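Local coordinates for protein amidase, hydantoinase/carbamoylase family (Burkholderia ambifaria, PDB 5TP4) that probably hydrolyses N-carbamoyl-L-amino acids as a zinc-dependent amidase of the peptidase M20 family, at residues Gly100-Ala110 with Glu394-Thr405; Tyr194-Leu205 with Glu358-Ala368. All coordinates share one frame; numbering follows the deposited sequence. Where two conformers were deposited one is given.

Interaction 1: Gly100-Ala110 with Glu394-Thr405; sequences GRFDGVYGVLA and EDALPDDVTRGT. With EDO (1,2-ethanediol), chain V.
The carboxylate of Glu394 lies against the loop Gly100-Asp103, and one oxygen, OE2, takes two backbone N-H groups. Phe102 N reaches OE2 at 2.7 Å, nearly in line with the C-O bond, and Asp103 N reaches the same OE2 at 2.9 Å from the syn side, tilted from the carboxylate plane. The other oxygen, Glu394 OE1, stands 2.5 Å from OD2 of Asp103, the two carboxylate planes turned 78° apart. Farther out, Arg101 NH2, in one of the two conformers of this side chain, makes a long and therefore tentative salt bridge of 3.6 Å to Asp395 OD1, with a water also joining these two atoms. The Arg101 guanidinium gives NE to an ethanediol oxygen at its edge and NH1 to the carbonyl of Gly36. Asp103 is predicted to bind both zinc ions of this M20 active site, but here its side chain does not coordinate the zinc held by His198; Glu394 directly follows an unmodelled stretch that includes His390, another predicted ligand. Beyond the site, helices 105-121 and 398-416 run past each other, their short segments 10.9 Å apart and crossing at -53°. Tyr106, its ring swung anti to the backbone N (chi1 166°), spans the gap. Its OH donates to Val401 O at 3.2 Å, in the carbonyl plane on a lone pair; that oxygen also accepts Thr405 N and OG1, so three donors share it. Tyr106 CE1 rests on Val401 CG1, and the OH lies close to the backbone of Gly404, which has no side chain there. Ala396 CB makes a CH-pi contact over a face of the Phe102 ring, 4.0 Å from its centroid, and Val401 CG2 meets the same ring at CE2. Ala110 CB packs against Thr405 CG2.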
# COMPACT_ATOMS: atom_id res chain seq x y z
N GLY B 100 -6.57 -1.14 26.80
CA GLY B 100 -7.35 -0.18 27.53
C GLY B 100 -7.67 -0.66 28.95
O GLY B 100 -7.46 -1.80 29.32
N ARG B 101 -8.18 0.28 29.74
CA ARG B 101 -8.49 0.03 31.14
C ARG B 101 -9.84 -0.65 31.34
O ARG B 101 -10.18 -0.96 32.48
CB ARG B 101 -8.43 1.35 31.92
CG ARG B 101 -7.02 1.94 31.95
CD ARG B 101 -6.93 3.21 32.81
NE ARG B 101 -8.05 4.11 32.53
CZ ARG B 101 -8.08 4.96 31.51
NH1 ARG B 101 -7.07 5.03 30.66
NH2 ARG B 101 -9.14 5.74 31.33
N PHE B 102 -10.61 -0.88 30.26
CA PHE B 102 -11.91 -1.52 30.41
C PHE B 102 -12.07 -2.80 29.61
O PHE B 102 -12.87 -3.65 30.00
CB PHE B 102 -13.03 -0.55 30.01
CG PHE B 102 -13.07 0.68 30.86
CD1 PHE B 102 -12.25 1.76 30.57
CD2 PHE B 102 -13.86 0.72 31.98
CE1 PHE B 102 -12.25 2.87 31.38
CE2 PHE B 102 -13.88 1.83 32.78
CZ PHE B 102 -13.07 2.91 32.48
N ASP B 103 -11.35 -2.96 28.49
CA ASP B 103 -11.46 -4.17 27.67
C ASP B 103 -11.17 -5.40 28.50
O ASP B 103 -10.07 -5.53 29.06
CB ASP B 103 -10.44 -4.12 26.53
CG ASP B 103 -10.88 -3.28 25.37
OD1 ASP B 103 -12.09 -3.20 25.09
OD2 ASP B 103 -9.98 -2.73 24.69
N GLY B 104 -12.12 -6.34 28.53
CA GLY B 104 -11.94 -7.59 29.27
C GLY B 104 -12.11 -7.48 30.76
O GLY B 104 -12.89 -8.21 31.37
N VAL B 105 -11.38 -6.55 31.38
CA VAL B 105 -11.39 -6.45 32.82
C VAL B 105 -12.76 -6.03 33.33
O VAL B 105 -13.18 -6.47 34.41
CB VAL B 105 -10.29 -5.48 33.29
CG1 VAL B 105 -10.50 -4.11 32.63
CG2 VAL B 105 -10.25 -5.38 34.82
N TYR B 106 -13.48 -5.17 32.58
CA TYR B 106 -14.80 -4.74 33.04
C TYR B 106 -15.70 -5.94 33.34
O TYR B 106 -16.34 -5.99 34.39
CB TYR B 106 -15.46 -3.83 32.00
CG TYR B 106 -16.94 -3.63 32.26
CD1 TYR B 106 -17.40 -3.19 33.50
CD2 TYR B 106 -17.88 -3.87 31.27
CE1 TYR B 106 -18.77 -3.03 33.75
CE2 TYR B 106 -19.22 -3.69 31.50
CZ TYR B 106 -19.66 -3.28 32.74
OH TYR B 106 -21.01 -3.11 32.93
N GLY B 107 -15.74 -6.94 32.45
CA GLY B 107 -16.66 -8.05 32.66
C GLY B 107 -16.26 -8.97 33.81
O GLY B 107 -17.13 -9.53 34.49
N VAL B 108 -14.96 -9.13 34.05
CA VAL B 108 -14.49 -9.90 35.19
C VAL B 108 -14.85 -9.19 36.49
O VAL B 108 -15.39 -9.80 37.42
CB VAL B 108 -12.97 -10.13 35.07
CG1 VAL B 108 -12.40 -10.82 36.33
CG2 VAL B 108 -12.65 -10.93 33.79
N LEU B 109 -14.56 -7.90 36.58
CA LEU B 109 -14.84 -7.20 37.82
C LEU B 109 -16.30 -6.88 38.00
O LEU B 109 -16.75 -6.72 39.14
CB LEU B 109 -14.00 -5.92 37.90
CG LEU B 109 -12.48 -6.18 37.88
CD1 LEU B 109 -11.73 -4.83 38.04
CD2 LEU B 109 -12.03 -7.19 38.96
N ALA B 110 -17.07 -6.87 36.91
CA ALA B 110 -18.52 -6.84 37.05
C ALA B 110 -19.01 -8.11 37.75
O ALA B 110 -19.85 -8.04 38.64
CB ALA B 110 -19.19 -6.69 35.68
N GLU B 394 -9.13 4.49 25.23
CA GLU B 394 -10.47 3.92 25.43
C GLU B 394 -11.03 4.28 26.81
O GLU B 394 -10.29 4.42 27.78
CB GLU B 394 -10.43 2.40 25.26
CG GLU B 394 -11.18 1.65 26.36
CD GLU B 394 -10.74 0.21 26.45
OE1 GLU B 394 -10.48 -0.37 25.38
OE2 GLU B 394 -10.63 -0.32 27.57
N ASP B 395 -12.35 4.41 26.90
CA ASP B 395 -12.92 4.88 28.15
C ASP B 395 -14.38 4.48 28.21
O ASP B 395 -15.04 4.30 27.18
CB ASP B 395 -12.75 6.41 28.27
CG ASP B 395 -12.72 6.90 29.71
OD1 ASP B 395 -12.65 6.07 30.65
OD2 ASP B 395 -12.78 8.14 29.92
N ALA B 396 -14.87 4.33 29.43
CA ALA B 396 -16.28 4.16 29.70
C ALA B 396 -16.63 5.06 30.87
O ALA B 396 -15.76 5.39 31.69
CB ALA B 396 -16.66 2.71 30.05
N LEU B 397 -17.87 5.47 30.92
CA LEU B 397 -18.30 6.40 31.96
C LEU B 397 -18.76 5.64 33.20
O LEU B 397 -19.30 4.55 33.09
CB LEU B 397 -19.45 7.27 31.46
CG LEU B 397 -19.18 8.22 30.30
CD1 LEU B 397 -20.47 8.88 29.85
CD2 LEU B 397 -18.16 9.24 30.74
N PRO B 398 -18.59 6.23 34.39
CA PRO B 398 -18.95 5.49 35.61
C PRO B 398 -20.39 5.05 35.67
O PRO B 398 -20.67 3.92 36.07
CB PRO B 398 -18.60 6.47 36.74
CG PRO B 398 -17.54 7.39 36.15
CD PRO B 398 -17.91 7.50 34.68
N ASP B 399 -21.33 5.92 35.27
CA ASP B 399 -22.73 5.49 35.32
C ASP B 399 -23.05 4.40 34.29
O ASP B 399 -23.98 3.62 34.49
CB ASP B 399 -23.65 6.70 35.14
CG ASP B 399 -23.64 7.63 36.34
OD1 ASP B 399 -23.04 7.30 37.39
OD2 ASP B 399 -24.26 8.71 36.22
N ASP B 400 -22.32 4.33 33.17
CA ASP B 400 -22.57 3.24 32.22
C ASP B 400 -22.03 1.93 32.77
O ASP B 400 -22.67 0.88 32.65
CB ASP B 400 -21.93 3.56 30.88
CG ASP B 400 -22.59 4.73 30.18
OD1 ASP B 400 -23.79 4.97 30.46
OD2 ASP B 400 -21.92 5.40 29.37
N VAL B 401 -20.84 1.99 33.39
CA VAL B 401 -20.29 0.83 34.08
C VAL B 401 -21.28 0.33 35.12
O VAL B 401 -21.59 -0.87 35.19
CB VAL B 401 -18.94 1.20 34.73
CG1 VAL B 401 -18.55 0.19 35.81
CG2 VAL B 401 -17.85 1.34 33.65
N THR B 402 -21.81 1.23 35.92
CA THR B 402 -22.76 0.82 36.95
C THR B 402 -24.01 0.20 36.34
O THR B 402 -24.44 -0.88 36.74
CB THR B 402 -23.14 2.01 37.82
OG1 THR B 402 -21.96 2.55 38.42
CG2 THR B 402 -24.13 1.58 38.93
N ARG B 403 -24.64 0.90 35.38
CA ARG B 403 -25.92 0.41 34.88
C ARG B 403 -25.79 -0.89 34.09
O ARG B 403 -26.64 -1.77 34.21
CB ARG B 403 -26.59 1.50 34.04
CG ARG B 403 -27.07 2.69 34.93
CD ARG B 403 -27.67 3.80 34.16
NE ARG B 403 -26.66 4.50 33.38
CZ ARG B 403 -26.88 5.60 32.68
NH1 ARG B 403 -28.10 6.15 32.65
NH2 ARG B 403 -25.88 6.16 32.01
N GLY B 404 -24.71 -1.06 33.32
CA GLY B 404 -24.49 -2.34 32.68
C GLY B 404 -24.38 -3.48 33.69
O GLY B 404 -24.86 -4.59 33.44
N THR B 405 -23.74 -3.22 34.84
CA THR B 405 -23.61 -4.25 35.86
C THR B 405 -24.93 -4.51 36.59
O THR B 405 -25.20 -5.65 36.98
CB THR B 405 -22.50 -3.88 36.83
OG1 THR B 405 -21.35 -3.50 36.07
CG2 THR B 405 -22.09 -5.07 37.72
C1 EDO V . -10.75 2.64 35.18
O1 EDO V . -10.03 3.82 34.80
C2 EDO V . -12.03 3.02 35.93
O2 EDO V . -11.71 3.40 37.27
O HOH W 1 -8.36 2.96 28.65
O HOH W 2 -11.41 6.08 33.16

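Interaction 2: Tyr194-Leu205 with Glu358-Ala368; sequences YFEAHIEQGPVL and ERIVSGAGHDA. With ZN (zinc ion), chain P.
His366 points an edge of its ring into a face of His198, an edge-to-face pair with centroids 4.2 Å apart and planes at 53°; CE1 of His366 stands over the centre of the His198 ring. His198 NE2 binds the zinc ion at 2.4 Å, and its ND1 donates to Ile199 O at 2.7 Å, in the ring plane and almost straight (173°), which fixes the rotation of the imidazole. His92 and two waters complete the zinc shell in this model, and one of those waters lies 2.7 Å from His366 ND1. Water also links the segments on the other side of the imidazole, one molecule touching His366 NE2, Gln201 OE1 and Glu200 O. Among the carboxylates, Glu196 reaches across with an extended chain: OE2 accepts a weak bond from Ala368 N at 3.1 Å, at the start of helix 367-372, as well as Tyr194 OH, while OE1 shares a water with Asp367 and is also hydrogen-bonded to Ser91 OG. Glu200 takes the Val204 and Leu205 amides on its two oxygens. Apolar contacts close the far end, where Ile360 CD1 lies 3.9 Å from Val204 CB and also meets Leu205 CG. Glu358 lays its chain along Leu205 CD2, its OE2 held by Thr210 and Asn208. Thr237 of the second subunit bonds to Gln201 O, placing the dimer partner beside the site. His366, joined to a zinc-bound water yet not itself a ligand, is a second-shell group, placed consistently with a part in positioning that water.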
# COMPACT_ATOMS: atom_id res chain seq x y z
N TYR B 194 -23.89 -18.73 30.24
CA TYR B 194 -22.69 -17.91 30.29
C TYR B 194 -23.09 -16.49 29.95
O TYR B 194 -23.71 -16.25 28.91
CB TYR B 194 -21.63 -18.41 29.30
CG TYR B 194 -20.42 -17.52 29.22
CD1 TYR B 194 -19.39 -17.65 30.16
CD2 TYR B 194 -20.28 -16.57 28.22
CE1 TYR B 194 -18.28 -16.85 30.09
CE2 TYR B 194 -19.16 -15.73 28.17
CZ TYR B 194 -18.17 -15.90 29.12
OH TYR B 194 -17.03 -15.11 29.08
N PHE B 195 -22.72 -15.55 30.81
CA PHE B 195 -22.96 -14.13 30.56
C PHE B 195 -21.64 -13.37 30.55
O PHE B 195 -20.76 -13.62 31.37
CB PHE B 195 -23.88 -13.55 31.64
CG PHE B 195 -25.30 -14.06 31.61
CD1 PHE B 195 -25.66 -15.19 32.32
CD2 PHE B 195 -26.27 -13.37 30.89
CE1 PHE B 195 -26.96 -15.64 32.32
CE2 PHE B 195 -27.57 -13.81 30.86
CZ PHE B 195 -27.93 -14.95 31.57
N GLU B 196 -21.51 -12.39 29.65
CA GLU B 196 -20.29 -11.59 29.60
C GLU B 196 -20.68 -10.14 29.39
O GLU B 196 -21.37 -9.83 28.42
CB GLU B 196 -19.37 -12.06 28.46
CG GLU B 196 -18.15 -11.19 28.29
CD GLU B 196 -16.98 -11.90 27.63
OE1 GLU B 196 -15.93 -11.25 27.42
OE2 GLU B 196 -17.10 -13.11 27.32
N ALA B 197 -20.23 -9.27 30.30
CA ALA B 197 -20.38 -7.83 30.09
C ALA B 197 -19.11 -7.29 29.44
O ALA B 197 -17.99 -7.71 29.78
CB ALA B 197 -20.67 -7.13 31.42
N HIS B 198 -19.27 -6.34 28.51
CA HIS B 198 -18.11 -5.82 27.80
C HIS B 198 -18.43 -4.43 27.27
O HIS B 198 -19.58 -4.11 26.97
CB HIS B 198 -17.75 -6.75 26.62
CG HIS B 198 -16.31 -6.69 26.21
ND1 HIS B 198 -15.80 -5.66 25.44
CD2 HIS B 198 -15.27 -7.52 26.46
CE1 HIS B 198 -14.51 -5.85 25.26
NE2 HIS B 198 -14.16 -6.98 25.85
N ILE B 199 -17.40 -3.60 27.14
CA ILE B 199 -17.59 -2.36 26.40
C ILE B 199 -17.85 -2.69 24.93
O ILE B 199 -17.39 -3.71 24.41
CB ILE B 199 -16.40 -1.39 26.55
CG1 ILE B 199 -15.07 -2.02 26.09
CG2 ILE B 199 -16.31 -0.88 28.00
CD1 ILE B 199 -13.97 -0.99 25.86
N GLU B 200 -18.63 -1.84 24.26
CA GLU B 200 -19.02 -2.11 22.87
C GLU B 200 -17.83 -2.28 21.93
O GLU B 200 -17.91 -3.06 20.97
CB GLU B 200 -19.89 -0.97 22.35
CG GLU B 200 -20.29 -1.18 20.90
CD GLU B 200 -20.98 0.01 20.31
OE1 GLU B 200 -20.99 0.14 19.06
OE2 GLU B 200 -21.50 0.82 21.10
N GLN B 201 -16.76 -1.52 22.13
CA GLN B 201 -15.65 -1.38 21.17
C GLN B 201 -16.10 -0.83 19.82
O GLN B 201 -15.45 -1.05 18.79
CB GLN B 201 -14.89 -2.69 20.98
CG GLN B 201 -14.48 -3.36 22.30
CD GLN B 201 -13.74 -4.66 22.05
OE1 GLN B 201 -14.30 -5.60 21.50
NE2 GLN B 201 -12.47 -4.71 22.45
N GLY B 202 -17.20 -0.10 19.82
CA GLY B 202 -17.73 0.53 18.63
C GLY B 202 -18.47 1.78 19.05
O GLY B 202 -18.60 2.08 20.24
N PRO B 203 -18.99 2.55 18.09
CA PRO B 203 -19.55 3.88 18.38
C PRO B 203 -21.06 3.94 18.56
O PRO B 203 -21.57 5.03 18.85
CB PRO B 203 -19.13 4.66 17.12
CG PRO B 203 -19.30 3.58 16.02
CD PRO B 203 -18.96 2.25 16.64
N VAL B 204 -21.78 2.82 18.39
CA VAL B 204 -23.23 2.89 18.23
C VAL B 204 -23.92 3.33 19.52
O VAL B 204 -24.76 4.24 19.51
CB VAL B 204 -23.79 1.54 17.77
CG1 VAL B 204 -25.32 1.60 17.77
CG2 VAL B 204 -23.24 1.18 16.40
N LEU B 205 -23.62 2.67 20.63
CA LEU B 205 -24.36 3.00 21.84
C LEU B 205 -24.04 4.42 22.30
O LEU B 205 -24.94 5.16 22.72
CB LEU B 205 -24.04 1.99 22.95
CG LEU B 205 -24.32 0.53 22.58
CD1 LEU B 205 -23.79 -0.40 23.70
CD2 LEU B 205 -25.81 0.34 22.38
N GLU B 358 -30.77 -1.13 23.13
CA GLU B 358 -31.02 -1.53 21.75
C GLU B 358 -30.32 -2.85 21.47
O GLU B 358 -29.28 -3.17 22.06
CB GLU B 358 -30.58 -0.47 20.73
CG GLU B 358 -29.09 -0.24 20.58
CD GLU B 358 -28.77 0.98 19.69
OE1 GLU B 358 -28.74 0.82 18.45
OE2 GLU B 358 -28.59 2.10 20.23
N ARG B 359 -30.91 -3.62 20.55
CA ARG B 359 -30.25 -4.83 20.06
C ARG B 359 -29.07 -4.45 19.19
O ARG B 359 -29.13 -3.49 18.40
CB ARG B 359 -31.24 -5.69 19.28
CG ARG B 359 -32.27 -6.35 20.17
CD ARG B 359 -33.33 -7.09 19.38
NE ARG B 359 -32.83 -8.28 18.69
CZ ARG B 359 -32.74 -9.49 19.24
NH1 ARG B 359 -33.08 -9.68 20.51
NH2 ARG B 359 -32.29 -10.51 18.52
N ILE B 360 -27.96 -5.17 19.35
CA ILE B 360 -26.72 -4.84 18.64
C ILE B 360 -25.92 -6.11 18.44
O ILE B 360 -25.96 -7.03 19.26
CB ILE B 360 -25.93 -3.79 19.47
CG1 ILE B 360 -24.66 -3.34 18.76
CG2 ILE B 360 -25.56 -4.37 20.86
CD1 ILE B 360 -24.12 -1.99 19.34
N VAL B 361 -25.22 -6.21 17.32
CA VAL B 361 -24.38 -7.38 17.08
C VAL B 361 -22.99 -7.11 17.67
O VAL B 361 -22.54 -5.96 17.72
CB VAL B 361 -24.33 -7.71 15.57
CG1 VAL B 361 -23.48 -6.69 14.80
CG2 VAL B 361 -23.85 -9.13 15.34
N SER B 362 -22.31 -8.15 18.15
CA SER B 362 -20.92 -7.99 18.56
C SER B 362 -20.03 -7.94 17.32
O SER B 362 -19.95 -8.92 16.56
CB SER B 362 -20.48 -9.11 19.50
OG SER B 362 -19.11 -8.92 19.82
N GLY B 363 -19.38 -6.79 17.09
CA GLY B 363 -18.55 -6.69 15.91
C GLY B 363 -17.16 -7.25 16.06
O GLY B 363 -16.42 -7.28 15.07
N ALA B 364 -16.76 -7.67 17.25
CA ALA B 364 -15.43 -8.24 17.44
C ALA B 364 -15.53 -9.51 18.28
O ALA B 364 -16.57 -9.81 18.87
CB ALA B 364 -14.46 -7.24 18.08
N GLY B 365 -14.43 -10.25 18.34
CA GLY B 365 -14.43 -11.52 19.05
C GLY B 365 -14.41 -11.33 20.56
O GLY B 365 -13.90 -10.33 21.08
N HIS B 366 -15.01 -12.29 21.25
CA HIS B 366 -15.01 -12.35 22.71
C HIS B 366 -15.04 -13.81 23.08
O HIS B 366 -15.44 -14.66 22.28
CB HIS B 366 -16.24 -11.68 23.33
CG HIS B 366 -16.37 -10.24 22.95
ND1 HIS B 366 -15.49 -9.28 23.41
CD2 HIS B 366 -17.21 -9.63 22.09
CE1 HIS B 366 -15.82 -8.11 22.87
NE2 HIS B 366 -16.85 -8.30 22.06
N ASP B 367 -14.65 -14.09 24.32
CA ASP B 367 -14.82 -15.45 24.81
C ASP B 367 -16.26 -15.92 24.69
O ASP B 367 -16.50 -17.12 24.46
CB ASP B 367 -14.35 -15.52 26.26
CG ASP B 367 -12.85 -15.32 26.39
OD1 ASP B 367 -12.06 -16.13 25.82
OD2 ASP B 367 -12.43 -14.33 27.07
N ALA B 368 -17.23 -15.01 24.85
CA ALA B 368 -18.64 -15.38 24.67
C ALA B 368 -18.91 -16.04 23.32
O ALA B 368 -19.80 -16.89 23.23
CB ALA B 368 -19.54 -14.15 24.81
ZN ZN P . -12.03 -7.94 25.34
O HOH W 3 -13.78 -12.16 26.32
O HOH W 4 -19.43 -4.30 18.66
O HOH W 5 -16.95 -5.91 20.79
O HOH W 6 -12.64 -7.90 21.21
O HOH W 7 -13.31 -9.97 24.88
O HOH W 8 -11.12 -8.07 23.27

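How the interactions relate
Interactions 1 and 2 have centres about 12 Å apart and meet at the zinc site. Along the chain the order is 100-110, 194-205, 358-368 and 394-405, so interaction 1 brackets interaction 2. Strand 193-199 is common ground: helix 105-121 touches it through Tyr106 on Ala197, and helix 398-416 covers its Phe195, while Tyr194, Glu196 and His198 point from it toward 358-368. The two contacts join directly where Asp103 OD1 lies 3.1 Å from Gln201 NE2, a weak hydrogen bond, and where Glu394 packs on Ile199. The predicted ligand Asp103 and the observed ligand His198 are thereby brought together from distant parts of the sequence.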